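Local coordinates for surface glycoprotein (Trypanosoma brucei, PDB 5KLH), which is a transmembrane surface antigen of the insect-stage parasite, seen here as its bilobed ectodomain, and is a putative sensor, at residues A[69-75]-A[86-91]. Numbering follows the deposited sequence.
Sequences DGSQLVV and TRRSPL
R88 lays its guanidinium over V74, NE 3.7 Å from CG2, in a chi1 m, chi2 t, chi3 t rotamer that reaches across the strand to D69. R88 NE (3.0 Å) and R88 NH2 (3.2 Å) both donate to D69 OD2 in a salt bridge. Strands 72-75 and 86-90 run antiparallel at 158°, axes 4.3 Å apart. L73-S89 and V75-R87 are hydrogen-bonded pairs: L73 N to S89 O 2.8 Å, S89 N to L73 O 3.0 Å, V75 N to R87 O 2.8 Å, R87 N to V75 O 2.9 Å. V74-R88 (CA-CA 4.7 Å) and Q72-P90 (4.3 Å) are non-hydrogen-bonded pairs. A type II' turn from D69 to Q72, with G70 at phi 68°, psi -112°, leads into the first strand, and L91 N extends the pairing to S71 O at 2.9 Å. L73, V75, R87 and S89 lie on the face opposite V74 and R88; L73 and V75 pack against V198, V200 and L158, while the R87 guanidinium leads away to E172 (salt bridge) and Q177 O (hydrogen bond). L73 CB touches L91 CD2 at 3.7 Å. In this beta hairpin of the ectodomain's large mixed sheet, exposed R88 covers buried V74 and ties its strand to the D69 turn by charge.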
loop_
_atom_site.group_PDB
_atom_site.type_symbol
_atom_site.label_atom_id
_atom_site.label_comp_id
_atom_site.label_asym_id
_atom_site.label_seq_id
_atom_site.Cartn_x
_atom_site.Cartn_y
_atom_site.Cartn_z
ATOM N N ASP A 69 10.007 3.856 -18.555
ATOM C CA ASP A 69 10.832 2.784 -19.117
ATOM C C ASP A 69 9.867 1.684 -19.478
ATOM O O ASP A 69 9.493 0.875 -18.625
ATOM C CB ASP A 69 11.884 2.307 -18.123
ATOM C CG ASP A 69 12.664 1.088 -18.612
ATOM O OD1 ASP A 69 12.616 0.772 -19.819
ATOM O OD2 ASP A 69 13.337 0.448 -17.774
ATOM N N GLY A 70 9.427 1.685 -20.732
ATOM C CA GLY A 70 8.415 0.748 -21.171
ATOM C C GLY A 70 7.090 1.052 -20.502
ATOM O O GLY A 70 6.485 2.092 -20.752
ATOM N N SER A 71 6.646 0.152 -19.636
ATOM C CA SER A 71 5.351 0.317 -18.983
ATOM C C SER A 71 5.503 0.864 -17.562
ATOM O O SER A 71 4.508 1.043 -16.848
ATOM C CB SER A 71 4.611 -1.020 -18.947
ATOM O OG SER A 71 5.287 -1.948 -18.106
ATOM N N GLN A 72 6.751 1.115 -17.165
ATOM C CA GLN A 72 7.080 1.486 -15.790
ATOM C C GLN A 72 7.419 2.954 -15.648
ATOM O O GLN A 72 8.106 3.533 -16.493
ATOM C CB GLN A 72 8.268 0.657 -15.281
ATOM C CG GLN A 72 8.080 -0.828 -15.440
ATOM C CD GLN A 72 7.248 -1.449 -14.340
ATOM O OE1 GLN A 72 7.463 -1.194 -13.150
ATOM N NE2 GLN A 72 6.310 -2.300 -14.729
ATOM N N LEU A 73 6.942 3.557 -14.565
ATOM C CA LEU A 73 7.452 4.843 -14.139
ATOM C C LEU A 73 8.773 4.577 -13.430
ATOM O O LEU A 73 8.873 3.624 -12.654
ATOM C CB LEU A 73 6.472 5.537 -13.192
ATOM C CG LEU A 73 6.857 6.895 -12.603
ATOM C CD1 LEU A 73 6.637 8.008 -13.625
ATOM C CD2 LEU A 73 6.032 7.146 -11.362
ATOM N N VAL A 74 9.778 5.397 -13.725
ATOM C CA VAL A 74 11.094 5.265 -13.128
ATOM C C VAL A 74 11.324 6.412 -12.170
ATOM O O VAL A 74 11.459 7.567 -12.591
ATOM C CB VAL A 74 12.203 5.252 -14.206
ATOM C CG1 VAL A 74 13.566 5.096 -13.556
ATOM C CG2 VAL A 74 11.956 4.123 -15.198
ATOM N N VAL A 75 11.381 6.101 -10.880
ATOM C CA VAL A 75 11.545 7.129 -9.860
ATOM C C VAL A 75 12.934 7.003 -9.252
ATOM O O VAL A 75 13.232 6.034 -8.563
ATOM C CB VAL A 75 10.465 7.013 -8.770
ATOM C CG1 VAL A 75 10.624 8.113 -7.738
ATOM C CG2 VAL A 75 9.084 7.081 -9.407
ATOM N N THR A 86 16.375 3.475 -6.831
ATOM C CA THR A 86 15.349 3.620 -7.854
ATOM C C THR A 86 14.168 2.705 -7.567
ATOM O O THR A 86 14.343 1.548 -7.188
ATOM C CB THR A 86 15.904 3.299 -9.258
ATOM O OG1 THR A 86 16.947 4.227 -9.580
ATOM C CG2 THR A 86 14.811 3.404 -10.326
ATOM N N ARG A 87 12.964 3.229 -7.750
ATOM C CA ARG A 87 11.788 2.380 -7.815
ATOM C C ARG A 87 11.188 2.491 -9.194
ATOM O O ARG A 87 10.906 3.605 -9.669
ATOM C CB ARG A 87 10.744 2.761 -6.762
ATOM C CG ARG A 87 9.423 2.014 -6.943
ATOM C CD ARG A 87 9.548 0.558 -6.493
ATOM N NE ARG A 87 9.801 0.489 -5.059
ATOM C CZ ARG A 87 8.844 0.437 -4.131
ATOM N NH1 ARG A 87 7.558 0.413 -4.480
ATOM N NH2 ARG A 87 9.175 0.401 -2.846
ATOM N N ARG A 88 11.015 1.339 -9.833
ATOM C CA ARG A 88 10.156 1.217 -11.003
ATOM C C ARG A 88 8.801 0.677 -10.582
ATOM O O ARG A 88 8.730 -0.300 -9.850
ATOM C CB ARG A 88 10.796 0.298 -12.040
ATOM C CG ARG A 88 11.859 0.982 -12.863
ATOM C CD ARG A 88 12.572 -0.008 -13.775
ATOM N NE ARG A 88 13.339 0.702 -14.796
ATOM C CZ ARG A 88 14.494 1.307 -14.563
ATOM N NH1 ARG A 88 15.018 1.284 -13.351
ATOM N NH2 ARG A 88 15.133 1.930 -15.548
ATOM N N SER A 89 7.723 1.321 -11.023
ATOM C CA SER A 89 6.382 0.903 -10.641
ATOM C C SER A 89 5.537 0.977 -11.893
ATOM O O SER A 89 5.689 1.923 -12.665
ATOM C CB SER A 89 5.811 1.808 -9.540
ATOM O OG SER A 89 4.651 1.241 -8.948
ATOM N N PRO A 90 4.638 0.004 -12.100
ATOM C CA PRO A 90 3.868 0.015 -13.346
ATOM C C PRO A 90 2.896 1.188 -13.412
ATOM O O PRO A 90 2.185 1.431 -12.441
ATOM C CB PRO A 90 3.114 -1.323 -13.316
ATOM C CG PRO A 90 3.082 -1.713 -11.893
ATOM C CD PRO A 90 4.348 -1.184 -11.279
ATOM N N LEU A 91 2.878 1.893 -14.543
ATOM C CA LEU A 91 1.916 2.986 -14.762
ATOM C C LEU A 91 0.484 2.492 -14.735
ATOM O O LEU A 91 -0.432 3.207 -14.316
ATOM C CB LEU A 91 2.189 3.669 -16.087
ATOM C CG LEU A 91 3.513 4.422 -16.138
ATOM C CD1 LEU A 91 3.852 4.765 -17.574
ATOM C CD2 LEU A 91 3.427 5.672 -15.289
#